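Local coordinates for protein lectin CEL-IV, C-type (Cucumaria echinata, PDB 3ALU) that binds galactose-containing sugars such as raffinose through a calcium ion, as a tetrameric C-type lectin of a sea cucumber, at residues Q96-G101 against G132-V137; A52-H55 against S59-F62; R18-H23 against R34-A39; P7-F12 against C147-V152; L24-A29 against N119-I124. All blocks are in the same frame, centred on the assembly; numbering follows the deposited sequence.

Overall arrangement
The five contacts belong to one C-type lectin fold with a largely shared, curled sheet. Along the chain, contact 3 closes first and contact 2 follows it. Contact 4 joins the N-terminal hairpin region to the end of strand 143-148 and so spans the other four. Contacts 1 and 5, with centres 8 Å apart, lie toward the sugar-binding end, 132-137 carrying site residues. Contacts 3 and 4, centred 9 Å apart, form the base, where both the second and third subunits pack. Contacts 4 and 5 lie 19 Å apart between centres, consistent with the sugar site lying away from the main subunit interfaces of contacts 3 and 4. Contact 2 packs helix 57-70 against its leading loop.

Contact 1: Q96-G101 against G132-V137; sequences QTWTDG and GFWADV. With CA (calcium ion), chain K; GLA (alpha-D-galactopyranose), chain E.
Trp98 and Trp134 reach for each other from opposite directions, and their indoles make the whole aromatic contact. The pair is an offset edge-to-face arrangement: the benzene edge of Trp98 is directed at the face of Trp134, the six-membered rings 79° apart in plane. Their centroids lie 5.6 Å apart, with Trp98 CZ2 coming within 3.8 Å of Trp134 CH2. Both first torsions set CG anti to the carbonyl carbon (-69° in Trp98), which carries the end of each indole toward the other; both residues are buried. Tryptophan suits both places because its long, flat indole can span the distance between the backbones.

Metal bonds and sugar contacts occupy the far part of 132-137. Asp136 grips the calcium ion twice, through its backbone O at 2.4 Å and through OD1, and the ion in turn holds galactose O3 and O4, the latter at 2.5 Å. The carboxylate suits the cation, and its OD2 is taken by Ser120 OG. Val137 CG1 approaches galactose O6 to 3.2 Å, and Ala135 CB faces the sugar too. Trp134-Ala135-Asp136 occupies the WND position of C-type lectins, while Glu113, Asn115 and Asn116 complete the protein ligands. In the sheet the order is 96-98, 82-89, 120-125, 134-137, so the indoles join two strands separated by two others.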
# COMPACT_ATOMS: atom_id res chain seq x y z
N GLN A 96 -1.27 17.91 29.19
CA GLN A 96 -0.65 16.79 28.46
C GLN A 96 -0.71 17.09 26.99
O GLN A 96 -1.78 17.52 26.49
CB GLN A 96 -1.37 15.48 28.77
CG GLN A 96 -1.07 14.98 30.16
CD GLN A 96 -1.82 13.76 30.57
OE1 GLN A 96 -2.04 12.85 29.78
NE2 GLN A 96 -2.19 13.71 31.85
N THR A 97 0.42 16.89 26.28
CA THR A 97 0.50 17.14 24.84
C THR A 97 1.36 16.04 24.22
O THR A 97 2.24 15.48 24.88
CB THR A 97 1.13 18.52 24.46
OG1 THR A 97 2.43 18.65 25.05
CG2 THR A 97 0.26 19.72 24.95
N TRP A 98 1.13 15.83 22.93
CA TRP A 98 1.97 14.97 22.13
C TRP A 98 2.84 15.84 21.26
O TRP A 98 2.38 16.88 20.75
CB TRP A 98 1.10 14.11 21.21
CG TRP A 98 0.26 13.07 21.86
CD1 TRP A 98 -1.11 13.03 21.93
CD2 TRP A 98 0.73 11.87 22.50
NE1 TRP A 98 -1.52 11.89 22.61
CE2 TRP A 98 -0.41 11.15 22.94
CE3 TRP A 98 2.02 11.33 22.74
CZ2 TRP A 98 -0.32 9.93 23.61
CZ3 TRP A 98 2.12 10.11 23.40
CH2 TRP A 98 0.95 9.40 23.83
N THR A 99 4.09 15.39 21.06
CA THR A 99 5.03 16.14 20.20
C THR A 99 4.56 16.29 18.77
O THR A 99 4.95 17.26 18.12
CB THR A 99 6.45 15.56 20.22
OG1 THR A 99 6.43 14.20 19.74
CG2 THR A 99 7.05 15.64 21.67
N ASP A 100 3.69 15.40 18.30
CA ASP A 100 3.13 15.54 16.96
C ASP A 100 1.93 16.49 16.88
O ASP A 100 1.38 16.68 15.80
CB ASP A 100 2.85 14.17 16.30
CG ASP A 100 1.70 13.42 16.95
OD1 ASP A 100 1.39 12.30 16.46
OD2 ASP A 100 1.12 13.91 17.93
N GLY A 101 1.52 17.07 18.01
CA GLY A 101 0.41 18.03 18.01
C GLY A 101 -0.96 17.41 17.96
O GLY A 101 -1.95 18.13 17.89
N GLY A 132 3.31 -2.40 29.95
CA GLY A 132 3.32 -1.48 28.79
C GLY A 132 2.63 -0.15 29.05
O GLY A 132 2.80 0.82 28.30
N PHE A 133 1.79 -0.05 30.08
CA PHE A 133 1.15 1.22 30.32
C PHE A 133 2.19 2.25 30.75
O PHE A 133 3.34 1.89 31.11
CB PHE A 133 0.02 1.03 31.37
CG PHE A 133 -1.12 0.20 30.86
CD1 PHE A 133 -1.37 -1.07 31.38
CD2 PHE A 133 -1.92 0.67 29.82
CE1 PHE A 133 -2.43 -1.85 30.88
CE2 PHE A 133 -2.97 -0.10 29.31
CZ PHE A 133 -3.20 -1.38 29.85
N TRP A 134 1.80 3.53 30.74
CA TRP A 134 2.83 4.59 30.73
C TRP A 134 3.27 5.03 32.12
O TRP A 134 2.45 5.09 33.06
CB TRP A 134 2.38 5.83 29.97
CG TRP A 134 1.66 5.58 28.70
CD1 TRP A 134 1.84 4.52 27.86
CD2 TRP A 134 0.68 6.42 28.10
NE1 TRP A 134 1.00 4.64 26.78
CE2 TRP A 134 0.28 5.81 26.89
CE3 TRP A 134 0.13 7.68 28.45
CZ2 TRP A 134 -0.72 6.36 26.04
CZ3 TRP A 134 -0.87 8.24 27.61
CH2 TRP A 134 -1.28 7.57 26.41
N ALA A 135 4.55 5.38 32.21
CA ALA A 135 5.09 6.05 33.40
C ALA A 135 5.54 7.43 32.97
O ALA A 135 5.96 7.61 31.81
CB ALA A 135 6.29 5.28 33.96
N ASP A 136 5.46 8.42 33.85
CA ASP A 136 6.17 9.67 33.54
C ASP A 136 7.51 9.71 34.24
O ASP A 136 7.67 9.12 35.34
CB ASP A 136 5.34 10.95 33.81
CG ASP A 136 5.19 11.27 35.31
OD1 ASP A 136 5.08 10.35 36.14
OD2 ASP A 136 5.13 12.47 35.66
N VAL A 137 8.47 10.31 33.55
CA VAL A 137 9.86 10.31 34.02
C VAL A 137 10.46 11.67 33.76
O VAL A 137 9.98 12.45 32.96
CB VAL A 137 10.72 9.24 33.26
CG1 VAL A 137 10.20 7.80 33.45
CG2 VAL A 137 10.90 9.58 31.76
CA CA K . 6.41 8.74 37.37
C1 GLA E . 9.75 5.36 39.78
C2 GLA E . 8.59 6.36 39.90
C3 GLA E . 7.34 5.92 39.16
C4 GLA E . 7.66 5.58 37.70
C5 GLA E . 8.86 4.61 37.66
C6 GLA E . 9.30 4.28 36.22
O2 GLA E . 8.23 6.53 41.29
O3 GLA E . 6.35 6.96 39.25
O4 GLA E . 8.00 6.81 37.05
O5 GLA E . 9.99 5.16 38.35
O6 GLA E . 9.81 5.48 35.64

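Contact 2: A52-H55 against S59-F62; sequences ASIH and SQAF
Ile54 and Ser59 mark the closest approach of the two backbones, their CA atoms 6.1 Å apart. The 52-55 segment is an extended loop leaving strand 45-51, whereas 59-62 is already helical, part of helix 57-70. With three residues between the segments, the chain doubles back so that the helix lies beside the loop that leads into it. No hydrogen bond joins the segments; Ser59 N is held instead by Ser56 OG just before.

Ile54 carries the packing. Its CG2 branch, anti to the backbone N, points at the helix and lies 4.1 Å from Ser59 CB. The same methyl sits 4.0 Å from Gln60 CB and 3.7 Å from Gln60 N, so it rests in the angle between two successive helix residues. CD1, at the end of the other branch, runs beside the Gln60 amide. The two side chains cross obliquely, because Gln60 leaves the helix with chi1 168° and then bends at chi2 (63°), bringing its end round over the isoleucine. A branched apolar residue suits this place, as both arms find partners, and small Ser59 permits close approach. His55 turns its CB away, and its NE2 bonds to Ser102 OG. Trp98 and Tyr106 also pack on Ile54. The Leu-Ala-Ser-Ile-His run entering a helix is a familiar C-type lectin sequence, and the contact packs the start of the second helix against the loop that leads from strand 45-51.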
# COMPACT_ATOMS: atom_id res chain seq x y z
N ALA A 52 6.31 8.56 19.00
CA ALA A 52 4.99 8.03 18.72
C ALA A 52 3.93 8.67 19.61
O ALA A 52 4.17 8.85 20.79
CB ALA A 52 4.99 6.53 18.95
N SER A 53 2.78 8.96 19.04
CA SER A 53 1.58 9.31 19.85
C SER A 53 0.64 8.11 19.84
O SER A 53 0.80 7.26 18.99
CB SER A 53 0.91 10.53 19.32
OG SER A 53 0.38 10.40 17.99
N ILE A 54 -0.33 8.05 20.79
CA ILE A 54 -1.13 6.83 20.99
C ILE A 54 -2.55 7.29 21.23
O ILE A 54 -2.76 8.16 22.10
CB ILE A 54 -0.60 6.00 22.18
CG1 ILE A 54 0.91 5.66 21.98
CG2 ILE A 54 -1.46 4.73 22.40
CD1 ILE A 54 1.60 4.98 23.18
N HIS A 55 -3.52 6.72 20.48
CA HIS A 55 -4.88 7.31 20.48
C HIS A 55 -6.00 6.34 20.76
O HIS A 55 -7.19 6.71 20.68
CB HIS A 55 -5.10 8.03 19.17
CG HIS A 55 -4.20 9.19 19.04
ND1 HIS A 55 -3.02 9.15 18.32
CD2 HIS A 55 -4.23 10.38 19.68
CE1 HIS A 55 -2.40 10.31 18.46
NE2 HIS A 55 -3.10 11.07 19.28
N SER A 59 -4.18 0.72 19.75
CA SER A 59 -2.82 1.23 19.40
C SER A 59 -1.87 0.98 20.58
O SER A 59 -0.72 0.59 20.39
CB SER A 59 -2.85 2.74 19.10
OG SER A 59 -3.60 2.99 17.91
N GLN A 60 -2.36 1.16 21.81
CA GLN A 60 -1.53 0.93 22.96
C GLN A 60 -1.12 -0.54 22.98
O GLN A 60 0.02 -0.85 23.31
CB GLN A 60 -2.31 1.31 24.26
CG GLN A 60 -1.65 0.84 25.57
CD GLN A 60 -0.30 1.44 25.84
OE1 GLN A 60 0.45 0.92 26.67
NE2 GLN A 60 0.01 2.55 25.19
N ALA A 61 -2.06 -1.43 22.68
CA ALA A 61 -1.77 -2.86 22.69
C ALA A 61 -0.73 -3.18 21.62
O ALA A 61 0.16 -3.98 21.87
CB ALA A 61 -3.02 -3.69 22.47
N PHE A 62 -0.87 -2.55 20.46
CA PHE A 62 0.07 -2.82 19.35
C PHE A 62 1.48 -2.38 19.76
O PHE A 62 2.45 -3.13 19.59
CB PHE A 62 -0.33 -2.11 18.08
CG PHE A 62 0.77 -2.10 17.07
CD1 PHE A 62 1.49 -0.94 16.82
CD2 PHE A 62 1.11 -3.26 16.41
CE1 PHE A 62 2.55 -0.95 15.91
CE2 PHE A 62 2.15 -3.28 15.51
CZ PHE A 62 2.87 -2.15 15.27

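Contact 3: R18-H23 against R34-A39; sequences RLFHNH and RQFGLA
Phe20 and Phe36 join two strands of the C-type lectin fold that are not neighbours: in the sheet order, strands 143-148 and 45-51 come between 15-21 and 36-40. Strand 15-21, paired with 10-12, belongs to the N-terminal hairpin of long-form C-type domains.

Between the two segments, these two rings make the contact. They come from opposite directions, with planes 25° apart, but are slid so far that they barely overlap, the centroids standing 5.7 Å apart. The touch is made by outer carbons, Phe20 CZ lying 3.5 Å from Phe36 CZ. In both residues CG is anti to the carbonyl carbon, chi1 being -53° in Phe36, and each ring thereby leans out to meet the other. Phenylalanine suits the pair: flat apolar rings with no polar atoms to satisfy. Phe36 also meets Trp9 edge-to-face, Phe20 also meets Tyr145, and strand 36-40 continues as an antiparallel ladder into the third subunit.

Charged and polar groups lie along 18-23. Arg18 lays one guanidinium face against Phe20, CE1 3.6 Å above the guanidinium plane, over its centre, so this group lies at the CE1 corner of the ring, on the other side of the ring plane from Phe36. The chain turns a corner at Asn22, and there His23 ND1 donates to His21 O over 3.3 Å, the oxygen in the imidazole plane and the donor above the carbonyl plane.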
# COMPACT_ATOMS: atom_id res chain seq x y z
N ARG A 18 8.72 2.62 14.36
CA ARG A 18 9.98 1.91 14.50
C ARG A 18 10.57 2.17 15.89
O ARG A 18 10.62 3.32 16.38
CB ARG A 18 10.96 2.31 13.40
CG ARG A 18 12.28 1.50 13.45
CD ARG A 18 13.08 1.69 12.16
NE ARG A 18 14.40 1.16 12.42
CZ ARG A 18 15.46 1.48 11.67
NH1 ARG A 18 15.30 2.29 10.62
NH2 ARG A 18 16.64 1.01 11.98
N LEU A 19 10.94 1.08 16.53
CA LEU A 19 11.66 1.09 17.81
C LEU A 19 13.14 1.26 17.59
O LEU A 19 13.77 0.47 16.83
CB LEU A 19 11.36 -0.22 18.55
CG LEU A 19 12.18 -0.44 19.84
CD1 LEU A 19 11.69 0.49 20.93
CD2 LEU A 19 12.08 -1.87 20.29
N PHE A 20 13.72 2.23 18.28
CA PHE A 20 15.18 2.48 18.20
C PHE A 20 15.86 2.07 19.49
O PHE A 20 15.33 2.27 20.59
CB PHE A 20 15.49 3.92 17.82
CG PHE A 20 15.10 4.25 16.40
CD1 PHE A 20 16.00 4.03 15.35
CD2 PHE A 20 13.81 4.69 16.10
CE1 PHE A 20 15.63 4.27 14.03
CE2 PHE A 20 13.45 4.97 14.75
CZ PHE A 20 14.37 4.73 13.73
N HIS A 21 17.06 1.49 19.34
CA HIS A 21 17.75 0.82 20.47
C HIS A 21 18.81 1.63 21.14
O HIS A 21 19.29 1.22 22.22
CB HIS A 21 18.34 -0.52 20.03
CG HIS A 21 17.31 -1.52 19.63
ND1 HIS A 21 17.12 -2.70 20.31
CD2 HIS A 21 16.42 -1.53 18.60
CE1 HIS A 21 16.18 -3.40 19.71
NE2 HIS A 21 15.71 -2.71 18.69
N ASN A 22 19.17 2.78 20.57
CA ASN A 22 20.12 3.66 21.25
C ASN A 22 19.38 4.45 22.31
O ASN A 22 18.15 4.66 22.21
CB ASN A 22 20.97 4.52 20.30
CG ASN A 22 20.17 5.50 19.50
OD1 ASN A 22 19.12 5.15 18.94
ND2 ASN A 22 20.67 6.74 19.42
N HIS A 23 20.08 4.79 23.37
CA HIS A 23 19.41 5.37 24.51
C HIS A 23 19.64 6.85 24.42
O HIS A 23 20.79 7.32 24.42
CB HIS A 23 19.99 4.82 25.81
CG HIS A 23 19.52 3.43 26.18
ND1 HIS A 23 19.43 2.39 25.28
CD2 HIS A 23 19.15 2.92 27.37
CE1 HIS A 23 19.04 1.30 25.90
NE2 HIS A 23 18.86 1.59 27.17
N ARG A 34 12.68 13.38 14.30
CA ARG A 34 12.48 14.48 13.36
C ARG A 34 13.42 14.42 12.16
O ARG A 34 13.25 15.22 11.23
CB ARG A 34 12.65 15.82 14.07
CG ARG A 34 11.50 16.14 15.01
CD ARG A 34 11.75 17.48 15.69
NE ARG A 34 10.68 17.73 16.65
CZ ARG A 34 10.54 18.85 17.33
NH1 ARG A 34 11.42 19.84 17.15
NH2 ARG A 34 9.53 18.99 18.20
N GLN A 35 14.38 13.50 12.20
CA GLN A 35 15.32 13.32 11.06
C GLN A 35 14.64 12.61 9.91
O GLN A 35 15.09 12.67 8.76
CB GLN A 35 16.59 12.57 11.47
CG GLN A 35 17.37 13.22 12.61
CD GLN A 35 17.60 14.70 12.36
OE1 GLN A 35 18.26 15.06 11.39
NE2 GLN A 35 17.02 15.56 13.21
N PHE A 36 13.56 11.89 10.21
CA PHE A 36 12.72 11.31 9.19
C PHE A 36 11.71 12.35 8.74
O PHE A 36 11.17 13.11 9.55
CB PHE A 36 12.04 10.02 9.71
CG PHE A 36 13.03 9.03 10.28
CD1 PHE A 36 13.83 8.26 9.44
CD2 PHE A 36 13.19 8.90 11.66
CE1 PHE A 36 14.77 7.37 9.95
CE2 PHE A 36 14.14 8.03 12.19
CZ PHE A 36 14.92 7.24 11.33
N GLY A 37 11.54 12.46 7.43
CA GLY A 37 10.68 13.51 6.89
C GLY A 37 9.66 13.02 5.88
O GLY A 37 9.67 11.86 5.43
N LEU A 38 8.77 13.94 5.53
CA LEU A 38 7.84 13.77 4.42
C LEU A 38 8.06 14.97 3.52
O LEU A 38 7.98 16.13 3.97
CB LEU A 38 6.42 13.73 4.95
CG LEU A 38 5.24 13.05 4.26
CD1 LEU A 38 4.12 14.01 3.91
CD2 LEU A 38 5.53 12.05 3.18
N ALA A 39 8.37 14.72 2.26
CA ALA A 39 8.68 15.81 1.37
C ALA A 39 7.73 15.72 0.19
O ALA A 39 7.29 14.63 -0.18
CB ALA A 39 10.12 15.70 0.89

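Contact 4: P7-F12 against C147-V152; sequences PLWTGF and CQLPCV
Trp9 offers the face of its indole to Leu149, and the two side chains pass each other at a slant. Leu149 CG stands 3.7 Å from the centroid of the six-membered ring, only 15° off its normal, a clear CH-pi contact. The leucine fork is spread over that surface: CD2 reaches Trp9 CH2 at 3.6 Å, while CD1 lies 3.9 Å from Trp9 CD2 at the fusion of the two rings. A branched tip is well matched to a broad ring, because CG and both methyls find ring carbons beneath them.

Cys147 meets the outer benzene carbons instead. Its CB is 3.8 Å from Trp9 CH2, and its backbone O comes to 3.6 Å from Trp9 CZ3. In Trp9, CG is anti to the carbonyl carbon (chi1 -67°), which carries the indole from the loop before strand 10-12 to the end of strand 143-148. Gln148, between the two touching residues, turns its CB away, and its amide bonds to Asp100, Lys15 and Ser53.

At the subunit interfaces, Cys151 is disulfide-bonded to Cys41 of the third subunit, and Trp9 O accepts from Thr10 OG1 of the second. Since no hydrogen bond crosses between the segments, their union rests mainly on van der Waals and CH-pi contact; the covalent tie of Cys147 to Cys33 fixes one part of the surface against which the indole rests.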
# COMPACT_ATOMS: atom_id res chain seq x y z
N PRO A 7 11.06 -0.07 4.53
CA PRO A 7 11.80 -1.15 5.11
C PRO A 7 12.28 -0.82 6.51
O PRO A 7 12.78 0.28 6.76
CB PRO A 7 12.98 -1.33 4.15
CG PRO A 7 12.44 -0.87 2.86
CD PRO A 7 11.64 0.35 3.25
N LEU A 8 12.08 -1.79 7.39
CA LEU A 8 12.44 -1.74 8.83
C LEU A 8 11.36 -1.05 9.66
O LEU A 8 11.40 -1.13 10.89
CB LEU A 8 13.84 -1.15 9.13
CG LEU A 8 15.04 -1.78 8.40
CD1 LEU A 8 16.33 -0.93 8.70
CD2 LEU A 8 15.24 -3.23 8.83
N TRP A 9 10.40 -0.39 9.01
CA TRP A 9 9.28 0.23 9.74
C TRP A 9 8.11 -0.75 9.74
O TRP A 9 8.10 -1.68 8.95
CB TRP A 9 8.87 1.58 9.13
CG TRP A 9 9.96 2.61 9.31
CD1 TRP A 9 11.18 2.65 8.65
CD2 TRP A 9 9.98 3.69 10.23
NE1 TRP A 9 11.94 3.69 9.11
CE2 TRP A 9 11.23 4.36 10.08
CE3 TRP A 9 9.07 4.17 11.18
CZ2 TRP A 9 11.58 5.49 10.85
CZ3 TRP A 9 9.41 5.27 11.94
CH2 TRP A 9 10.65 5.94 11.77
N THR A 10 7.15 -0.58 10.64
CA THR A 10 6.02 -1.49 10.67
C THR A 10 4.74 -0.69 10.94
O THR A 10 4.77 0.31 11.64
CB THR A 10 6.25 -2.65 11.66
OG1 THR A 10 5.26 -3.67 11.41
CG2 THR A 10 6.23 -2.17 13.10
N GLY A 11 3.64 -1.12 10.32
CA GLY A 11 2.40 -0.32 10.21
C GLY A 11 1.30 -0.81 11.12
O GLY A 11 1.15 -2.03 11.34
N PHE A 12 0.53 0.13 11.64
CA PHE A 12 -0.69 -0.18 12.39
C PHE A 12 -1.62 0.97 12.22
O PHE A 12 -1.25 2.15 12.45
CB PHE A 12 -0.43 -0.41 13.88
CG PHE A 12 -1.66 -0.89 14.65
CD1 PHE A 12 -2.43 -0.02 15.40
CD2 PHE A 12 -2.02 -2.23 14.61
CE1 PHE A 12 -3.57 -0.50 16.13
CE2 PHE A 12 -3.14 -2.71 15.29
CZ PHE A 12 -3.93 -1.83 16.05
N CYS A 147 9.73 5.93 17.24
CA CYS A 147 9.34 6.99 16.28
C CYS A 147 8.12 6.59 15.45
O CYS A 147 7.89 5.36 15.16
CB CYS A 147 10.50 7.29 15.30
SG CYS A 147 12.02 7.88 16.08
N GLN A 148 7.38 7.60 15.00
CA GLN A 148 6.35 7.43 13.97
C GLN A 148 6.74 8.32 12.79
O GLN A 148 7.23 9.43 12.97
CB GLN A 148 4.94 7.82 14.50
CG GLN A 148 4.81 9.28 14.77
CD GLN A 148 3.47 9.64 15.36
OE1 GLN A 148 2.91 8.85 16.11
NE2 GLN A 148 2.98 10.84 15.04
N LEU A 149 6.55 7.82 11.57
CA LEU A 149 6.72 8.68 10.40
C LEU A 149 5.56 9.65 10.36
O LEU A 149 4.54 9.41 10.98
CB LEU A 149 6.78 7.81 9.13
CG LEU A 149 8.06 6.95 9.07
CD1 LEU A 149 8.01 6.04 7.84
CD2 LEU A 149 9.33 7.82 8.97
N PRO A 150 5.70 10.77 9.61
CA PRO A 150 4.63 11.73 9.50
C PRO A 150 3.32 11.03 9.12
O PRO A 150 3.30 10.23 8.18
CB PRO A 150 5.11 12.68 8.37
CG PRO A 150 6.57 12.55 8.36
CD PRO A 150 6.90 11.18 8.86
N CYS A 151 2.28 11.29 9.90
CA CYS A 151 0.96 10.68 9.71
C CYS A 151 0.15 11.63 8.83
O CYS A 151 -0.08 12.78 9.19
CB CYS A 151 0.27 10.51 11.07
SG CYS A 151 -1.31 9.60 11.05
N VAL A 152 -0.25 11.14 7.65
CA VAL A 152 -0.97 12.00 6.71
C VAL A 152 -2.05 11.22 6.02
O VAL A 152 -1.98 10.00 5.92
CB VAL A 152 -0.04 12.59 5.64
CG1 VAL A 152 0.99 13.51 6.30
CG2 VAL A 152 0.66 11.48 4.84

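Contact 5: L24-A29 against N119-I124; sequences LNFDNA and NSRGAI
Arg121 lays the aliphatic part of its side chain across the ring of Phe26, the two crossing at about a right angle. Arg121 CD stands over the ring centre, 3.5 Å from the centroid, a CH-pi contact. Arg121 CG lies over the ring's root, 3.6 Å from Phe26 CG, and CB lies by Phe26 CD2. NE lies over the same face, 3.5 Å from Phe26 CD1.

Two conformations create this. Phe26 has CG anti to the backbone N (chi1 -178°), which swings the ring off the first turn of helix 26-33 toward the strand. Arg121 bends at chi2 (-61°), so its methylenes run along the ring instead of projecting past it. The guanidinium is inclined 63° to the ring, and with CZ 5.1 Å from the centroid any cation-pi attraction is at most weak. NH1 and NE have polar partners: NH1 donates to Ser120 O at 3.0 Å, from above the carbonyl plane. NE donates a hydrogen bond to a water 3.2 Å away, which donates in turn to Asp27 OD1. Asp27 and Arg121 are thus linked through water, their opposite charges probably still attracting. Arginine suits a partly exposed place, with methylenes against the ring and a charged end near water and Asp27.

Asn25 is the N-cap of the helix. Helix 26-33 is the first helix of the C-type lectin fold, here fixed to strand 120-125, the sheet neighbour of calcium-binding strand 134-137.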
# COMPACT_ATOMS: atom_id res chain seq x y z
N LEU A 24 18.55 7.61 24.37
CA LEU A 24 18.63 9.04 24.24
C LEU A 24 17.73 9.68 25.29
O LEU A 24 16.73 9.09 25.71
CB LEU A 24 18.12 9.46 22.88
CG LEU A 24 19.06 9.78 21.70
CD1 LEU A 24 20.57 9.50 21.91
CD2 LEU A 24 18.51 9.42 20.34
N ASN A 25 18.05 10.92 25.64
CA ASN A 25 17.12 11.67 26.51
C ASN A 25 15.91 12.13 25.71
O ASN A 25 15.85 11.93 24.49
CB ASN A 25 17.81 12.81 27.29
CG ASN A 25 18.31 13.96 26.41
OD1 ASN A 25 19.26 14.66 26.81
ND2 ASN A 25 17.69 14.20 25.30
N PHE A 26 14.91 12.71 26.36
CA PHE A 26 13.67 12.93 25.65
C PHE A 26 13.84 13.85 24.45
O PHE A 26 13.34 13.57 23.36
CB PHE A 26 12.60 13.55 26.56
CG PHE A 26 11.28 13.74 25.87
CD1 PHE A 26 10.95 14.95 25.24
CD2 PHE A 26 10.37 12.69 25.85
CE1 PHE A 26 9.70 15.09 24.58
CE2 PHE A 26 9.14 12.84 25.16
CZ PHE A 26 8.80 14.01 24.57
N ASP A 27 14.51 14.98 24.65
CA ASP A 27 14.63 15.96 23.58
C ASP A 27 15.46 15.40 22.42
O ASP A 27 15.14 15.63 21.28
CB ASP A 27 15.30 17.23 24.13
CG ASP A 27 14.34 18.12 24.93
OD1 ASP A 27 13.09 17.97 24.84
OD2 ASP A 27 14.86 19.05 25.61
N ASN A 28 16.51 14.65 22.74
CA ASN A 28 17.33 14.03 21.69
C ASN A 28 16.61 12.89 20.96
O ASN A 28 16.83 12.70 19.75
CB ASN A 28 18.68 13.55 22.24
CG ASN A 28 19.62 14.71 22.57
OD1 ASN A 28 20.54 14.58 23.40
ND2 ASN A 28 19.37 15.86 21.95
N ALA A 29 15.73 12.16 21.67
CA ALA A 29 14.89 11.13 21.03
C ALA A 29 13.92 11.77 20.09
O ALA A 29 13.81 11.37 18.92
CB ALA A 29 14.16 10.21 22.09
N ASN A 119 6.49 19.17 34.06
CA ASN A 119 7.52 18.98 33.01
C ASN A 119 8.21 17.65 33.01
O ASN A 119 9.44 17.54 32.92
CB ASN A 119 8.48 20.18 32.98
CG ASN A 119 7.72 21.51 32.89
OD1 ASN A 119 6.87 21.69 31.99
ND2 ASN A 119 7.97 22.43 33.83
N SER A 120 7.39 16.60 33.06
CA SER A 120 7.89 15.21 32.95
C SER A 120 7.53 14.68 31.56
O SER A 120 6.82 15.34 30.81
CB SER A 120 7.27 14.33 34.01
OG SER A 120 5.83 14.46 34.01
N ARG A 121 7.94 13.44 31.27
CA ARG A 121 7.81 12.88 29.92
C ARG A 121 7.27 11.46 30.03
O ARG A 121 7.62 10.72 30.96
CB ARG A 121 9.20 12.84 29.23
CG ARG A 121 9.84 14.26 29.12
CD ARG A 121 8.97 15.16 28.30
NE ARG A 121 9.58 16.50 28.12
CZ ARG A 121 9.07 17.64 28.58
NH1 ARG A 121 7.93 17.66 29.30
NH2 ARG A 121 9.71 18.79 28.31
N GLY A 122 6.44 11.06 29.09
CA GLY A 122 5.87 9.70 29.13
C GLY A 122 6.70 8.63 28.44
O GLY A 122 7.39 8.89 27.45
N ALA A 123 6.59 7.40 28.96
CA ALA A 123 7.28 6.27 28.37
C ALA A 123 6.40 5.06 28.54
O ALA A 123 5.73 4.87 29.59
CB ALA A 123 8.62 6.02 29.06
N ILE A 124 6.39 4.21 27.52
CA ILE A 124 5.81 2.86 27.67
C ILE A 124 6.71 2.11 28.62
O ILE A 124 7.92 2.01 28.40
CB ILE A 124 5.74 2.14 26.29
CG1 ILE A 124 4.57 2.72 25.48
CG2 ILE A 124 5.62 0.59 26.45
CD1 ILE A 124 4.52 2.27 23.99
O HOH W 1 12.44 17.50 27.22